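Defensin (Pachyrhizus erosus, PDB 3PSM) is a dimeric plant defensin of the gamma-thionin family that probably acts as an antimicrobial, fungus-directed protein. Local coordinates at residues C14-D17 with G18-D21; C20-H23 with C24-E28. One frame throughout, in Å; residues are numbered along the deposited sequence.

Contact 1 (C14-D17 with G18-D21)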
ATOM      1  N   CYS A  14      -8.606 -11.699   1.405  1.00 10.71           N
ATOM      2  CA  CYS A  14      -8.164 -10.373   0.941  1.00  9.77           C
ATOM      3  C   CYS A  14      -9.383  -9.537   0.573  1.00 10.09           C
ATOM      4  O   CYS A  14     -10.067  -9.827  -0.401  1.00 11.43           O
ATOM      5  CB  CYS A  14      -7.269 -10.555  -0.267  1.00  9.30           C
ATOM      6  SG  CYS A  14      -6.287  -9.144  -0.765  1.00  9.23           S
ATOM      7  N   PHE A  15      -9.637  -8.544   1.425  1.00 10.83           N
ATOM      8  CA  PHE A  15     -10.746  -7.616   1.263  1.00 12.25           C
ATOM      9  C   PHE A  15     -10.323  -6.260   0.764  1.00 12.74           C
ATOM     10  O   PHE A  15     -11.116  -5.582   0.149  1.00 19.10           O
ATOM     11  CB  PHE A  15     -11.496  -7.444   2.584  1.00 13.94           C
ATOM     12  CG  PHE A  15     -12.201  -8.687   3.044  1.00 15.50           C
ATOM     13  CD1 PHE A  15     -11.836  -9.305   4.231  1.00 17.12           C
ATOM     14  CD2 PHE A  15     -13.218  -9.270   2.321  1.00 19.49           C
ATOM     15  CE1 PHE A  15     -12.499 -10.447   4.677  1.00 18.56           C
ATOM     16  CE2 PHE A  15     -13.844 -10.399   2.784  1.00 23.67           C
ATOM     17  CZ  PHE A  15     -13.507 -11.008   3.938  1.00 21.62           C
ATOM     18  N   THR A  16      -9.115  -5.816   1.078  1.00 10.37           N
ATOM     19  CA  THR A  16      -8.634  -4.488   0.719  1.00  9.97           C
ATOM     20  C   THR A  16      -7.348  -4.619  -0.059  1.00  9.02           C
ATOM     21  O   THR A  16      -6.425  -5.328   0.355  1.00  8.95           O
ATOM     22  CB  THR A  16      -8.497  -3.559   1.924  1.00 10.41           C
ATOM     23  OG1 THR A  16      -7.347  -3.941   2.683  1.00 10.38           O
ATOM     24  CG2 THR A  16      -9.772  -3.565   2.768  1.00 12.75           C
ATOM     25  N   ASP A  17      -7.268  -3.891  -1.184  1.00  8.90           N
ATOM     26  CA  ASP A  17      -6.001  -3.878  -1.909  1.00  8.80           C
ATOM     27  C   ASP A  17      -4.906  -3.279  -1.071  1.00  8.48           C
ATOM     28  O   ASP A  17      -3.743  -3.733  -1.170  1.00  9.05           O
ATOM     29  CB  ASP A  17      -6.145  -3.115  -3.219  1.00 10.33           C
ATOM     30  CG  ASP A  17      -6.867  -3.963  -4.272  1.00 11.49           C
ATOM     31  OD1 ASP A  17      -7.210  -5.094  -4.081  1.00 11.44           O
ATOM     32  OD2 ASP A  17      -6.984  -3.427  -5.422  1.00 16.43           O
ATOM     33  N   GLY A  18      -5.189  -2.286  -0.221  1.00  8.53           N
ATOM     34  CA  GLY A  18      -4.128  -1.741   0.604  1.00  8.85           C
ATOM     35  C   GLY A  18      -3.502  -2.746   1.506  1.00  8.36           C
ATOM     36  O   GLY A  18      -2.284  -2.794   1.693  1.00  8.53           O
ATOM     37  N   SER A  19      -4.303  -3.654   2.121  1.00  8.54           N
ATOM     38  CA  SER A  19      -3.732  -4.664   2.993  1.00  8.39           C
ATOM     39  C   SER A  19      -2.760  -5.579   2.201  1.00  7.85           C
ATOM     40  O   SER A  19      -1.695  -5.962   2.717  1.00  8.38           O
ATOM     41  CB  SER A  19      -4.787  -5.513   3.659  1.00  9.39           C
ATOM     42  OG  SER A  19      -5.522  -6.339   2.764  1.00  9.68           O
ATOM     43  N   CYS A  20      -3.128  -5.924   0.982  1.00  7.69           N
ATOM     44  CA  CYS A  20      -2.290  -6.797   0.175  1.00  7.73           C
ATOM     45  C   CYS A  20      -1.076  -6.102  -0.355  1.00  7.85           C
ATOM     46  O   CYS A  20       0.038  -6.653  -0.352  1.00  8.04           O
ATOM     47  CB  CYS A  20      -3.137  -7.376  -0.963  1.00  8.12           C
ATOM     48  SG  CYS A  20      -2.258  -8.482  -2.068  1.00  8.20           S
ATOM     49  N   ASP A  21      -1.240  -4.864  -0.817  1.00  7.78           N
ATOM     50  CA  ASP A  21      -0.090  -4.082  -1.292  1.00  7.83           C
ATOM     51  C   ASP A  21       0.926  -3.883  -0.187  1.00  7.73           C
ATOM     52  O   ASP A  21       2.135  -3.994  -0.403  1.00  8.37           O
ATOM     53  CB  ASP A  21      -0.594  -2.759  -1.851  1.00  8.37           C
ATOM     54  CG  ASP A  21       0.354  -2.049  -2.780  1.00  8.38           C
ATOM     55  OD1 ASP A  21       1.079  -2.723  -3.534  1.00  9.39           O
ATOM     56  OD2 ASP A  21       0.353  -0.793  -2.752  1.00 10.17           O
TER
HETATM   57  O   HOH W   1      -7.935  -7.534   3.447  1.00 13.87           O
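The flat group at the centre is the peptide carbonyl of Thr16, which meets the side chain of Ser19. Ser19 OG donates to Thr16 O at 2.8 Å. It approaches bent off the C=O line and tilted 16° from the carbonyl plane. Thr16 O also takes two weak bonds, from the backbone N atoms of Ser19 and Cys20. One oxygen thus gathers three donors of unequal strength at the first turn of the helix.

The Thr16 side chain accepts as well: OG1 takes Ser19 N at 3.1 Å, with an N-H...O angle of 151°. Chi1 of 74° sets OG1 between the backbone N and the carbonyl carbon of Thr16, where it can face the helix start. A water accepts from Phe15 N at 2.8 Å and donates to Ser19 OG at 2.8 Å, tying the loop to the same serine. A stronger, nearly straight helical bond follows, from Asp21 N to Asp17 O at 2.8 Å. Cys14 SG packs against Cys20 CB at 3.6 Å.

Cys14 and Cys20 form disulfides with Cys35 and Cys41, so the loop and the helix are both tied to the sheet. Asp17 OD1 accepts from Cys35 N. Asp37 of the second subunit accepts from the backbone N atoms of Asp17 and Gly18, adding acceptors at the helix start.

This is an N-cap, with Thr16 in the capping position, at the start of the helix of a cysteine-stabilised alpha-beta fold.

Contact 2 (C20-H23 with C24-E28)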
ATOM      1  N   CYS A  20      -3.128  -5.924   0.982  1.00  7.69           N
ATOM      2  CA  CYS A  20      -2.290  -6.797   0.175  1.00  7.73           C
ATOM      3  C   CYS A  20      -1.076  -6.102  -0.355  1.00  7.85           C
ATOM      4  O   CYS A  20       0.038  -6.653  -0.352  1.00  8.04           O
ATOM      5  CB  CYS A  20      -3.137  -7.376  -0.963  1.00  8.12           C
ATOM      6  SG  CYS A  20      -2.258  -8.482  -2.068  1.00  8.20           S
ATOM      7  N   ASP A  21      -1.240  -4.864  -0.817  1.00  7.78           N
ATOM      8  CA  ASP A  21      -0.090  -4.082  -1.292  1.00  7.83           C
ATOM      9  C   ASP A  21       0.926  -3.883  -0.187  1.00  7.73           C
ATOM     10  O   ASP A  21       2.135  -3.994  -0.403  1.00  8.37           O
ATOM     11  CB  ASP A  21      -0.594  -2.759  -1.851  1.00  8.37           C
ATOM     12  CG  ASP A  21       0.354  -2.049  -2.780  1.00  8.38           C
ATOM     13  OD1 ASP A  21       1.079  -2.723  -3.534  1.00  9.39           O
ATOM     14  OD2 ASP A  21       0.353  -0.793  -2.752  1.00 10.17           O
ATOM     15  N   ASP A  22       0.452  -3.609   1.032  1.00  7.95           N
ATOM     16  CA  ASP A  22       1.313  -3.498   2.198  1.00  8.54           C
ATOM     17  C   ASP A  22       2.102  -4.783   2.396  1.00  8.20           C
ATOM     18  O   ASP A  22       3.327  -4.802   2.488  1.00  8.99           O
ATOM     19  CB  ASP A  22       0.443  -3.161   3.418  1.00  9.69           C
ATOM     20  CG  ASP A  22       1.102  -3.208   4.765  1.00 10.74           C
ATOM     21  OD1 ASP A  22       2.342  -3.114   4.830  1.00 11.35           O
ATOM     22  OD2 ASP A  22       0.373  -3.396   5.775  1.00 16.22           O
ATOM     23  N   HIS A  23       1.373  -5.924   2.460  1.00  8.47           N
ATOM     24  CA  HIS A  23       2.041  -7.201   2.621  1.00  8.71           C
ATOM     25  C   HIS A  23       3.105  -7.417   1.552  1.00  8.68           C
ATOM     26  O   HIS A  23       4.259  -7.797   1.823  1.00  9.67           O
ATOM     27  CB  HIS A  23       0.989  -8.337   2.595  1.00  9.20           C
ATOM     28  CG  HIS A  23       1.666  -9.694   2.605  1.00 10.41           C
ATOM     29  ND1 HIS A  23       1.939 -10.343   3.801  1.00 11.99           N
ATOM     30  CD2 HIS A  23       2.119 -10.440   1.562  1.00 11.54           C
ATOM     31  CE1 HIS A  23       2.577 -11.451   3.460  1.00 12.72           C
ATOM     32  NE2 HIS A  23       2.712 -11.525   2.151  1.00 13.10           N
ATOM     33  N   CYS A  24       2.708  -7.277   0.290  1.00  8.18           N
ATOM     34  CA  CYS A  24       3.616  -7.599  -0.815  1.00  8.51           C
ATOM     35  C   CYS A  24       4.839  -6.691  -0.820  1.00  8.57           C
ATOM     36  O   CYS A  24       5.943  -7.154  -1.027  1.00 10.28           O
ATOM     37  CB  CYS A  24       2.878  -7.525  -2.142  1.00  8.72           C
ATOM     38  SG  CYS A  24       1.595  -8.816  -2.296  1.00  8.61           S
ATOM     39  N   LYS A  25       4.637  -5.376  -0.589  1.00  8.60           N
ATOM     40  CA  LYS A  25       5.752  -4.428  -0.590  1.00  9.09           C
ATOM     41  C   LYS A  25       6.632  -4.596   0.635  1.00  9.53           C
ATOM     42  O   LYS A  25       7.868  -4.499   0.538  1.00 12.11           O
ATOM     43  CB  LYS A  25       5.231  -2.997  -0.672  1.00  9.02           C
ATOM     44  CG  LYS A  25       4.695  -2.602  -2.011  1.00  9.01           C
ATOM     45  CD  LYS A  25       4.012  -1.252  -2.025  1.00  9.68           C
ATOM     46  CE  LYS A  25       3.757  -0.763  -3.455  1.00 11.96           C
ATOM     47  NZ  LYS A  25       2.804   0.330  -3.542  1.00 11.64           N
ATOM     48  N   ASN A  26       6.028  -4.745   1.799  1.00  9.83           N
ATOM     49  CA  ASN A  26       6.738  -4.593   3.078  1.00 10.14           C
ATOM     50  C   ASN A  26       7.092  -5.864   3.760  1.00 11.22           C
ATOM     51  O   ASN A  26       8.027  -5.850   4.591  1.00 16.03           O
ATOM     52  CB  ASN A  26       5.905  -3.694   4.011  1.00 10.56           C
ATOM     53  CG  ASN A  26       5.721  -2.335   3.397  1.00 10.52           C
ATOM     54  OD1 ASN A  26       6.714  -1.735   2.906  1.00 12.74           O
ATOM     55  ND2 ASN A  26       4.516  -1.823   3.411  1.00 10.64           N
ATOM     56  N   LYS A  27       6.399  -6.968   3.491  1.00 10.56           N
ATOM     57  CA  LYS A  27       6.756  -8.269   4.003  1.00 12.10           C
ATOM     58  C   LYS A  27       7.543  -9.087   2.989  1.00 12.81           C
ATOM     59  O   LYS A  27       8.496  -9.777   3.320  1.00 16.46           O
ATOM     60  CB  LYS A  27       5.565  -9.052   4.513  1.00 14.95           C
ATOM     61  CG  LYS A  27       4.885  -8.339   5.644  1.00 19.06           C
ATOM     62  CD  LYS A  27       5.604  -8.677   6.934  1.00 22.23           C
ATOM     63  CE  LYS A  27       4.859  -8.105   8.129  1.00 25.88           C
ATOM     64  NZ  LYS A  27       4.932  -6.604   8.102  1.00 34.49           N
ATOM     65  N   GLU A  28       7.150  -9.033   1.725  1.00 14.14           N
ATOM     66  CA  GLU A  28       7.818  -9.823   0.691  1.00 15.62           C
ATOM     67  C   GLU A  28       8.767  -9.002  -0.176  1.00 16.15           C
ATOM     68  O   GLU A  28       9.546  -9.563  -0.966  1.00 18.31           O
ATOM     69  CB  GLU A  28       6.786 -10.589  -0.156  1.00 14.99           C
ATOM     70  CG  GLU A  28       5.972 -11.577   0.639  1.00 18.23           C
ATOM     71  CD  GLU A  28       5.217 -12.605  -0.192  1.00 18.35           C
ATOM     72  OE1 GLU A  28       5.738 -13.092  -1.218  1.00 21.58           O
ATOM     73  OE2 GLU A  28       4.093 -12.976   0.237  1.00 26.04           O
TER
HETATM   74  O   HOH W   2       2.984  -5.789   5.907  1.00 20.60           O
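His23 and Glu28 meet through a His-carboxylate hydrogen bond. His23 NE2 donates to Glu28 OE2 at 2.8 Å. The oxygen lies at the ring edge, close to the ring plane, and uses its anti lone pair. The carboxylate stands almost upright to the ring, with the planes 87° apart. Over one ring face, 3.8 Å above the plane and shifted to the rim, sits Lys27 CB in a CH-pi contact. The ring gets there because CG is anti to the backbone N (chi1 174°).

Two more side-chain pairs span one turn each. The extended chain of Lys25 crosses Asp21 at a slant, and its NZ forms a salt bridge with Asp21 OD2 at 2.8 Å, on the syn side and somewhat out of the carboxylate plane. Asn26 ND2 donates to Asp22 OD1 at 2.9 Å in a nearly straight bond, reaching the anti side of the carboxylate. A water links Lys27 NZ to Asp22 OD1, the latter bond weak.

The backbone sets these pairs. Cys24 N donates to Cys20 O at 2.8 Å. His23 O accepts from both Lys27 N at 2.8 Å and Glu28 N at 3.1 Å, the second closing a wider pi-type turn that places Glu28 at the edge of the histidine ring.

Further out, Asp8 N, in the loop between strand 2-6 and the helix, also donates to Glu28 OE2. Arg36 and Arg40 of the second subunit form salt bridges with Asp21 and Asp22. On the inner side of helix 17-27, Cys20 and Cys24 form disulfides with Cys41 and Cys43, the pairing that pins the helix to strand 41-46, the middle strand of the antiparallel sheet.

Overall arrangement
Both contacts belong to helix 17-27, and their centres lie about 9 Å apart. Contact 1 comes first along the chain and covers the entry from the loop after strand 2-6. Contact 2 begins on the residues where contact 1 ends, Cys20 and Asp21, and runs to the end of the helix. The helix packs on a three-stranded antiparallel sheet in the order 2-6, 41-46, 32-35. Disulfides from the two contacts reach two of those strands, 32-35 and 41-46, which holds this small protein together in the defensin manner. Both contacts also touch the second subunit, so the helix contributes to the dimer interface along its length.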